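Local coordinates for protein tannase (Fusobacterium nucleatum subsp. nucleatum ATCC 25586, PDB 6YQ4) that probably hydrolyses the galloyl ester bonds of gallotannins as a tannase of the alpha/beta-hydrolase clan, and carries a bound magnesium ion, at residues A173-S178 with D198-V203; I73-T78 with I160-T165. All coordinates share one frame; numbering follows the deposited sequence.

Contact 1. Residues A173-S178 with D198-V203; sequences ALLGAS and DDIFAV
The end of helix 167-177 rests on the loop and first residues of strand 202-206, a helix-on-sheet layer of the alpha/beta-hydrolase fold. Val203 and Ile200 meet the helix at Gly176, Ala173 and Leu175. The two methyls of Val203 straddle one turn of helix. Val203 CG1, anti to the backbone N (chi1 169°), reaches Ala173 CA at 3.6 Å. Val203 CG2 lies against Gly176 CA at 3.5 Å. Gly176 presents bare backbone here, and Ile200 CG1 packs on it too, 3.9 Å from Gly176 CA. The Ile200 CG2 branch meets Leu175 CD2 at 4.0 Å, and these two side chains cross at about a right angle.

No direct hydrogen bond joins the segments. Water links them instead. One water accepts from Ile200 N at 2.7 Å and donates to Leu175 O at 2.8 Å. A second lies between Leu175 O and Asp198 O. Beyond the helix end, Ser178 OG turns back to Leu174 O at 2.9 Å, above the carbonyl plane, while Ser178 N comes from the opposite face.

Asp198 OD1 accepts from Asn180 N, and OD2 forms a salt bridge with Arg144 of helix 134-148. That helix also packs on Leu175, through Ile136 and Leu139. Trp436 of strand 435-439 touches Ala173 and Val203.

Contact 2. Residues I73-T78 with I160-T165; sequences IFFPNT and IISNGT
Ile73 to Pro76 pair in register with Ile160 to Asn163 as neighbouring parallel strands of the central sheet. The strand axes approach to 4.5 Å and cross at -22°.

Four backbone hydrogen bonds make the parallel ladder. Ile161 N donates to Ile73 O at 2.8 Å, and Phe75 N donates to Ile161 O. Asn163 N then bonds to Phe75 O at 3.1 Å, from well above the carbonyl plane. Asn77 N to Asn163 O carries the ladder past the end of strand 73-76. Ile160 CA and Ser162 CA add CA-H...O contacts to Ile73 O and Phe75 O. Strand 160-163 runs into Gly164 of a GxSxG pattern, consistent with the nucleophile elbow of alpha/beta-hydrolases.

The side chains meet on both faces of the sheet. On one face, Phe75 and Ile160 lie side by side and point the same way, with Phe75 CB 3.7 Å from Ile160 CG2. Ser162 OG sits at the edge of the Phe75 ring, near its plane. On the other face, Phe74 CG is anti to the backbone N (chi1 -177°), and the ring tip extends to Asn163. There Phe74 CZ lies 3.8 Å from Asn163 CB, with ring and amide planes 37° apart.

A water joins the polar groups near Asn77. It donates to Phe75 O at 2.8 Å, accepts from Asn77 ND2 at 3.2 Å and hydrogen-bonds to Ser162 OG. Phe75 O takes a strand N-H and a water proton.

Other polar ends turn to the surrounding fold. Asn163 bonds through OD1 to Ser204 and through ND2 to Asp479. Asn77 bonds through OD1 to Val79 N and through ND2 to Gly168 O. Phe75 O, Ser162 OG and the side-chain amides of Asn77 and Asn163 all find such partners.

How the contacts relate
Helix 167-177 follows strand 160-163. Contact 2 closes before contact 1 opens, and their centres lie 10 Å apart. Strand 202-206 neighbours 160-163 in the sheet. Phe201 N and Ile160 O, and Ser162 N and Ala202 O, probably hydrogen-bond, each pair at 2.9 Å. Ser162 also packs on both segments of contact 1: Ser162 CB lies 3.4 Å from Ile200 CD1, and Ser162 OG 3.6 Å from Leu175 CD2. Gly164 of contact 2 belongs to the likely elbow with Ser166, which with His476 and Asp444 probably forms the catalytic triad. The Val203 side chain of contact 1 lies near this elbow without touching. The Ile73 side chain is about 6 Å from the magnesium ion.

Contact 1. Residues A173-S178 with D198-V203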
ATOM      1  N   ALA A 173       4.766  -2.388   1.390  1.00 22.87           N
ATOM      2  CA  ALA A 173       5.938  -1.522   1.557  1.00 26.57           C
ATOM      3  C   ALA A 173       6.510  -1.604   2.970  1.00 29.60           C
ATOM      4  O   ALA A 173       7.732  -1.701   3.151  1.00 30.59           O
ATOM      5  CB  ALA A 173       5.574  -0.077   1.219  1.00 24.37           C
ATOM      6  N   LEU A 174       5.642  -1.503   3.988  1.00 22.56           N
ATOM      7  CA  LEU A 174       6.061  -1.712   5.376  1.00 20.76           C
ATOM      8  C   LEU A 174       6.805  -3.036   5.563  1.00 23.57           C
ATOM      9  O   LEU A 174       7.774  -3.105   6.318  1.00 28.46           O
ATOM     10  CB  LEU A 174       4.842  -1.715   6.300  1.00 25.61           C
ATOM     11  CG  LEU A 174       4.587  -0.695   7.392  1.00 32.42           C
ATOM     12  CD1 LEU A 174       3.537  -1.273   8.350  1.00 30.93           C
ATOM     13  CD2 LEU A 174       5.856  -0.296   8.138  1.00 18.92           C
ATOM     14  N   LEU A 175       6.303  -4.114   4.950  1.00 24.44           N
ATOM     15  CA  LEU A 175       6.929  -5.428   5.090  1.00 21.75           C
ATOM     16  C   LEU A 175       8.350  -5.423   4.549  1.00 29.07           C
ATOM     17  O   LEU A 175       9.243  -6.084   5.100  1.00 28.51           O
ATOM     18  CB  LEU A 175       6.078  -6.464   4.357  1.00 26.37           C
ATOM     19  CG  LEU A 175       6.142  -7.947   4.702  1.00 32.29           C
ATOM     20  CD1 LEU A 175       5.651  -8.245   6.104  1.00 33.91           C
ATOM     21  CD2 LEU A 175       5.334  -8.702   3.669  1.00 35.72           C
ATOM     22  N   GLY A 176       8.584  -4.672   3.469  1.00 31.28           N
ATOM     23  CA  GLY A 176       9.932  -4.522   2.950  1.00 23.37           C
ATOM     24  C   GLY A 176      10.811  -3.601   3.777  1.00 25.51           C
ATOM     25  O   GLY A 176      12.042  -3.742   3.764  1.00 25.49           O
ATOM     26  N   ALA A 177      10.217  -2.666   4.512  1.00 21.75           N
ATOM     27  CA  ALA A 177      11.026  -1.649   5.169  1.00 24.54           C
ATOM     28  C   ALA A 177      11.470  -2.043   6.558  1.00 29.77           C
ATOM     29  O   ALA A 177      12.536  -1.599   6.989  1.00 35.85           O
ATOM     30  CB  ALA A 177      10.283  -0.322   5.269  1.00 21.78           C
ATOM     31  N   SER A 178      10.706  -2.885   7.260  1.00 21.84           N
ATOM     32  CA  SER A 178      10.954  -3.121   8.681  1.00 26.25           C
ATOM     33  C   SER A 178      11.376  -4.556   9.001  1.00 32.47           C
ATOM     34  O   SER A 178      11.226  -4.991  10.147  1.00 38.82           O
ATOM     35  CB  SER A 178       9.714  -2.748   9.510  1.00 25.40           C
ATOM     36  OG  SER A 178       8.571  -3.461   9.082  1.00 23.17           O
ATOM     37  N   ASP A 198      11.234 -12.260   9.069  1.00 43.00           N
ATOM     38  CA  ASP A 198      10.159 -11.670   8.279  1.00 35.95           C
ATOM     39  C   ASP A 198      10.640 -10.706   7.195  1.00 33.12           C
ATOM     40  O   ASP A 198       9.810 -10.036   6.562  1.00 28.25           O
ATOM     41  CB  ASP A 198       9.140 -10.983   9.204  1.00 41.90           C
ATOM     42  CG  ASP A 198       9.787 -10.008  10.173  1.00 46.25           C
ATOM     43  OD1 ASP A 198      10.490  -9.096   9.694  1.00 48.28           O
ATOM     44  OD2 ASP A 198       9.576 -10.135  11.406  1.00 44.11           O
ATOM     45  N   ASP A 199      11.943 -10.634   6.923  1.00 40.96           N
ATOM     46  CA  ASP A 199      12.409  -9.821   5.805  1.00 40.66           C
ATOM     47  C   ASP A 199      12.011 -10.480   4.486  1.00 39.17           C
ATOM     48  O   ASP A 199      11.895 -11.707   4.400  1.00 35.72           O
ATOM     49  CB  ASP A 199      13.923  -9.627   5.878  1.00 44.25           C
ATOM     50  CG  ASP A 199      14.681 -10.922   5.715  1.00 43.18           C
ATOM     51  OD1 ASP A 199      14.517 -11.815   6.576  1.00 52.23           O
ATOM     52  OD2 ASP A 199      15.428 -11.049   4.722  1.00 36.87           O
ATOM     53  N   ILE A 200      11.777  -9.661   3.453  1.00 32.43           N
ATOM     54  CA  ILE A 200      11.305 -10.178   2.173  1.00 33.27           C
ATOM     55  C   ILE A 200      12.256  -9.763   1.053  1.00 30.61           C
ATOM     56  O   ILE A 200      13.152  -8.945   1.234  1.00 31.03           O
ATOM     57  CB  ILE A 200       9.857  -9.756   1.846  1.00 30.39           C
ATOM     58  CG1 ILE A 200       9.718  -8.247   1.770  1.00 24.28           C
ATOM     59  CG2 ILE A 200       8.903 -10.285   2.885  1.00 33.32           C
ATOM     60  CD1 ILE A 200       8.471  -7.836   1.099  1.00 20.33           C
ATOM     61  N   PHE A 201      12.041 -10.359  -0.127  1.00 27.10           N
ATOM     62  CA  PHE A 201      12.968 -10.158  -1.232  1.00 25.05           C
ATOM     63  C   PHE A 201      12.648  -8.903  -2.041  1.00 29.76           C
ATOM     64  O   PHE A 201      13.566  -8.192  -2.464  1.00 37.69           O
ATOM     65  CB  PHE A 201      12.990 -11.394  -2.137  1.00 28.88           C
ATOM     66  CG  PHE A 201      13.931 -11.269  -3.320  1.00 30.72           C
ATOM     67  CD1 PHE A 201      15.302 -11.414  -3.167  1.00 31.00           C
ATOM     68  CD2 PHE A 201      13.433 -10.977  -4.586  1.00 29.25           C
ATOM     69  CE1 PHE A 201      16.182 -11.286  -4.275  1.00 28.13           C
ATOM     70  CE2 PHE A 201      14.277 -10.841  -5.678  1.00 35.56           C
ATOM     71  CZ  PHE A 201      15.670 -11.003  -5.522  1.00 36.77           C
ATOM     72  N   ALA A 202      11.372  -8.601  -2.264  1.00 32.49           N
ATOM     73  CA  ALA A 202      11.016  -7.454  -3.085  1.00 27.79           C
ATOM     74  C   ALA A 202       9.595  -7.024  -2.749  1.00 28.56           C
ATOM     75  O   ALA A 202       8.774  -7.835  -2.331  1.00 24.64           O
ATOM     76  CB  ALA A 202      11.142  -7.771  -4.579  1.00 31.59           C
ATOM     77  N   VAL A 203       9.328  -5.735  -2.930  1.00 27.36           N
ATOM     78  CA  VAL A 203       8.049  -5.118  -2.620  1.00 24.58           C
ATOM     79  C   VAL A 203       7.450  -4.625  -3.924  1.00 31.23           C
ATOM     80  O   VAL A 203       8.131  -3.950  -4.706  1.00 38.90           O
ATOM     81  CB  VAL A 203       8.207  -3.936  -1.642  1.00 18.73           C
ATOM     82  CG1 VAL A 203       6.927  -3.158  -1.545  1.00 19.01           C
ATOM     83  CG2 VAL A 203       8.624  -4.402  -0.295  1.00 24.67           C
TER
HETATM   84  O   HOH W   1       8.935  -7.395   7.719  1.00 23.27           O
HETATM   85  O   HOH W   2      11.696  -7.116   4.210  1.00 35.19           O

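Contact 2. Residues I73-T78 with I160-T165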
ATOM      1  N   ILE A  73       8.375 -16.859  -4.508  1.00 35.92           N
ATOM      2  CA  ILE A  73       7.112 -16.998  -3.794  1.00 26.39           C
ATOM      3  C   ILE A  73       6.390 -15.666  -3.914  1.00 33.42           C
ATOM      4  O   ILE A  73       6.890 -14.633  -3.442  1.00 29.81           O
ATOM      5  CB  ILE A  73       7.328 -17.422  -2.329  1.00 26.62           C
ATOM      6  CG1 ILE A  73       7.982 -18.807  -2.277  1.00 28.22           C
ATOM      7  CG2 ILE A  73       6.002 -17.459  -1.546  1.00 27.36           C
ATOM      8  CD1 ILE A  73       8.161 -19.357  -0.881  1.00 28.74           C
ATOM      9  N   PHE A  74       5.231 -15.687  -4.580  1.00 31.74           N
ATOM     10  CA  PHE A  74       4.411 -14.500  -4.777  1.00 28.85           C
ATOM     11  C   PHE A  74       3.464 -14.365  -3.588  1.00 32.02           C
ATOM     12  O   PHE A  74       2.675 -15.277  -3.309  1.00 34.28           O
ATOM     13  CB  PHE A  74       3.642 -14.597  -6.096  1.00 30.39           C
ATOM     14  CG  PHE A  74       2.816 -13.368  -6.419  1.00 32.66           C
ATOM     15  CD1 PHE A  74       3.438 -12.155  -6.719  1.00 28.09           C
ATOM     16  CD2 PHE A  74       1.425 -13.429  -6.434  1.00 27.91           C
ATOM     17  CE1 PHE A  74       2.687 -11.019  -7.021  1.00 28.15           C
ATOM     18  CE2 PHE A  74       0.658 -12.290  -6.733  1.00 36.54           C
ATOM     19  CZ  PHE A  74       1.299 -11.070  -7.020  1.00 29.33           C
ATOM     20  N   PHE A  75       3.527 -13.214  -2.916  1.00 35.96           N
ATOM     21  CA  PHE A  75       2.904 -12.978  -1.611  1.00 32.78           C
ATOM     22  C   PHE A  75       1.886 -11.828  -1.669  1.00 25.92           C
ATOM     23  O   PHE A  75       2.134 -10.744  -1.126  1.00 19.88           O
ATOM     24  CB  PHE A  75       4.025 -12.699  -0.604  1.00 25.96           C
ATOM     25  CG  PHE A  75       3.604 -12.741   0.836  1.00 26.79           C
ATOM     26  CD1 PHE A  75       3.403 -13.959   1.485  1.00 34.96           C
ATOM     27  CD2 PHE A  75       3.436 -11.567   1.562  1.00 28.12           C
ATOM     28  CE1 PHE A  75       2.995 -14.006   2.827  1.00 30.88           C
ATOM     29  CE2 PHE A  75       3.049 -11.608   2.912  1.00 31.30           C
ATOM     30  CZ  PHE A  75       2.828 -12.826   3.537  1.00 32.57           C
ATOM     31  N   PRO A  76       0.721 -12.035  -2.300  1.00 25.20           N
ATOM     32  CA  PRO A  76      -0.314 -10.975  -2.321  1.00 26.22           C
ATOM     33  C   PRO A  76      -1.190 -10.926  -1.069  1.00 30.87           C
ATOM     34  O   PRO A  76      -1.659 -11.953  -0.575  1.00 36.10           O
ATOM     35  CB  PRO A  76      -1.171 -11.343  -3.543  1.00 20.21           C
ATOM     36  CG  PRO A  76      -1.087 -12.865  -3.593  1.00 21.20           C
ATOM     37  CD  PRO A  76       0.303 -13.231  -3.067  1.00 27.54           C
ATOM     38  N   ASN A  77      -1.439  -9.711  -0.574  1.00 30.00           N
ATOM     39  CA  ASN A  77      -2.452  -9.476   0.454  1.00 35.74           C
ATOM     40  C   ASN A  77      -3.637  -8.729  -0.151  1.00 27.67           C
ATOM     41  O   ASN A  77      -3.519  -8.100  -1.203  1.00 27.81           O
ATOM     42  CB  ASN A  77      -1.868  -8.723   1.675  1.00 28.30           C
ATOM     43  CG  ASN A  77      -1.810  -7.206   1.493  1.00 29.00           C
ATOM     44  OD1 ASN A  77      -2.844  -6.544   1.508  1.00 27.64           O
ATOM     45  ND2 ASN A  77      -0.579  -6.639   1.378  1.00 18.66           N
ATOM     46  N   THR A  78      -4.797  -8.825   0.509  1.00 23.17           N
ATOM     47  CA  THR A  78      -6.046  -8.310  -0.048  1.00 22.66           C
ATOM     48  C   THR A  78      -6.596  -7.112   0.716  1.00 23.59           C
ATOM     49  O   THR A  78      -7.755  -6.726   0.495  1.00 27.49           O
ATOM     50  CB  THR A  78      -7.117  -9.415  -0.119  1.00 29.88           C
ATOM     51  OG1 THR A  78      -7.576  -9.765   1.196  1.00 27.62           O
ATOM     52  CG2 THR A  78      -6.569 -10.668  -0.822  1.00 28.00           C
ATOM     53  N   ILE A 160      10.674 -13.940  -1.606  1.00 25.38           N
ATOM     54  CA  ILE A 160       9.285 -13.572  -1.372  1.00 29.83           C
ATOM     55  C   ILE A 160       9.044 -12.202  -1.994  1.00 31.26           C
ATOM     56  O   ILE A 160       9.705 -11.226  -1.626  1.00 30.07           O
ATOM     57  CB  ILE A 160       8.961 -13.559   0.131  1.00 28.07           C
ATOM     58  CG1 ILE A 160       8.961 -14.982   0.704  1.00 34.01           C
ATOM     59  CG2 ILE A 160       7.616 -12.906   0.381  1.00 31.19           C
ATOM     60  CD1 ILE A 160       8.807 -15.024   2.221  1.00 25.27           C
ATOM     61  N   ILE A 161       8.096 -12.117  -2.923  1.00 32.57           N
ATOM     62  CA  ILE A 161       7.697 -10.836  -3.500  1.00 30.57           C
ATOM     63  C   ILE A 161       6.331 -10.479  -2.939  1.00 32.30           C
ATOM     64  O   ILE A 161       5.328 -11.142  -3.240  1.00 39.96           O
ATOM     65  CB  ILE A 161       7.667 -10.855  -5.034  1.00 27.21           C
ATOM     66  CG1 ILE A 161       8.995 -11.390  -5.581  1.00 33.06           C
ATOM     67  CG2 ILE A 161       7.346  -9.424  -5.578  1.00 21.56           C
ATOM     68  CD1 ILE A 161       8.991 -12.876  -5.871  1.00 31.76           C
ATOM     69  N   SER A 162       6.297  -9.423  -2.136  1.00 22.44           N
ATOM     70  CA  SER A 162       5.059  -8.875  -1.608  1.00 26.18           C
ATOM     71  C   SER A 162       4.315  -8.076  -2.671  1.00 32.37           C
ATOM     72  O   SER A 162       4.941  -7.402  -3.496  1.00 34.11           O
ATOM     73  CB  SER A 162       5.380  -7.974  -0.421  1.00 26.50           C
ATOM     74  OG  SER A 162       4.249  -7.712   0.371  1.00 36.11           O
ATOM     75  N   ASN A 163       2.973  -8.139  -2.631  1.00 23.63           N
ATOM     76  CA  ASN A 163       2.100  -7.290  -3.442  1.00 19.00           C
ATOM     77  C   ASN A 163       0.897  -6.806  -2.619  1.00 22.39           C
ATOM     78  O   ASN A 163       0.409  -7.495  -1.720  1.00 24.55           O
ATOM     79  CB  ASN A 163       1.609  -8.032  -4.699  1.00 18.90           C
ATOM     80  CG  ASN A 163       1.048  -7.087  -5.760  1.00 30.51           C
ATOM     81  OD1 ASN A 163       1.600  -6.010  -6.010  1.00 26.36           O
ATOM     82  ND2 ASN A 163      -0.059  -7.489  -6.392  1.00 26.85           N
ATOM     83  N   GLY A 164       0.437  -5.599  -2.927  1.00 17.41           N
ATOM     84  CA  GLY A 164      -0.737  -5.023  -2.299  1.00 22.14           C
ATOM     85  C   GLY A 164      -1.162  -3.768  -3.027  1.00 23.88           C
ATOM     86  O   GLY A 164      -0.439  -3.226  -3.863  1.00 20.56           O
ATOM     87  N   THR A 165      -2.362  -3.318  -2.701  1.00 33.96           N
ATOM     88  CA  THR A 165      -2.973  -2.141  -3.304  1.00 26.08           C
ATOM     89  C   THR A 165      -3.492  -1.265  -2.184  1.00 24.57           C
ATOM     90  O   THR A 165      -4.172  -1.758  -1.276  1.00 18.64           O
ATOM     91  CB  THR A 165      -4.136  -2.515  -4.239  1.00 31.58           C
ATOM     92  OG1 THR A 165      -3.651  -3.276  -5.357  1.00 25.03           O
ATOM     93  CG2 THR A 165      -4.850  -1.264  -4.734  1.00 28.21           C
TER
HETATM   94  O   HOH W   3       1.750  -8.852   0.935  1.00 26.07           O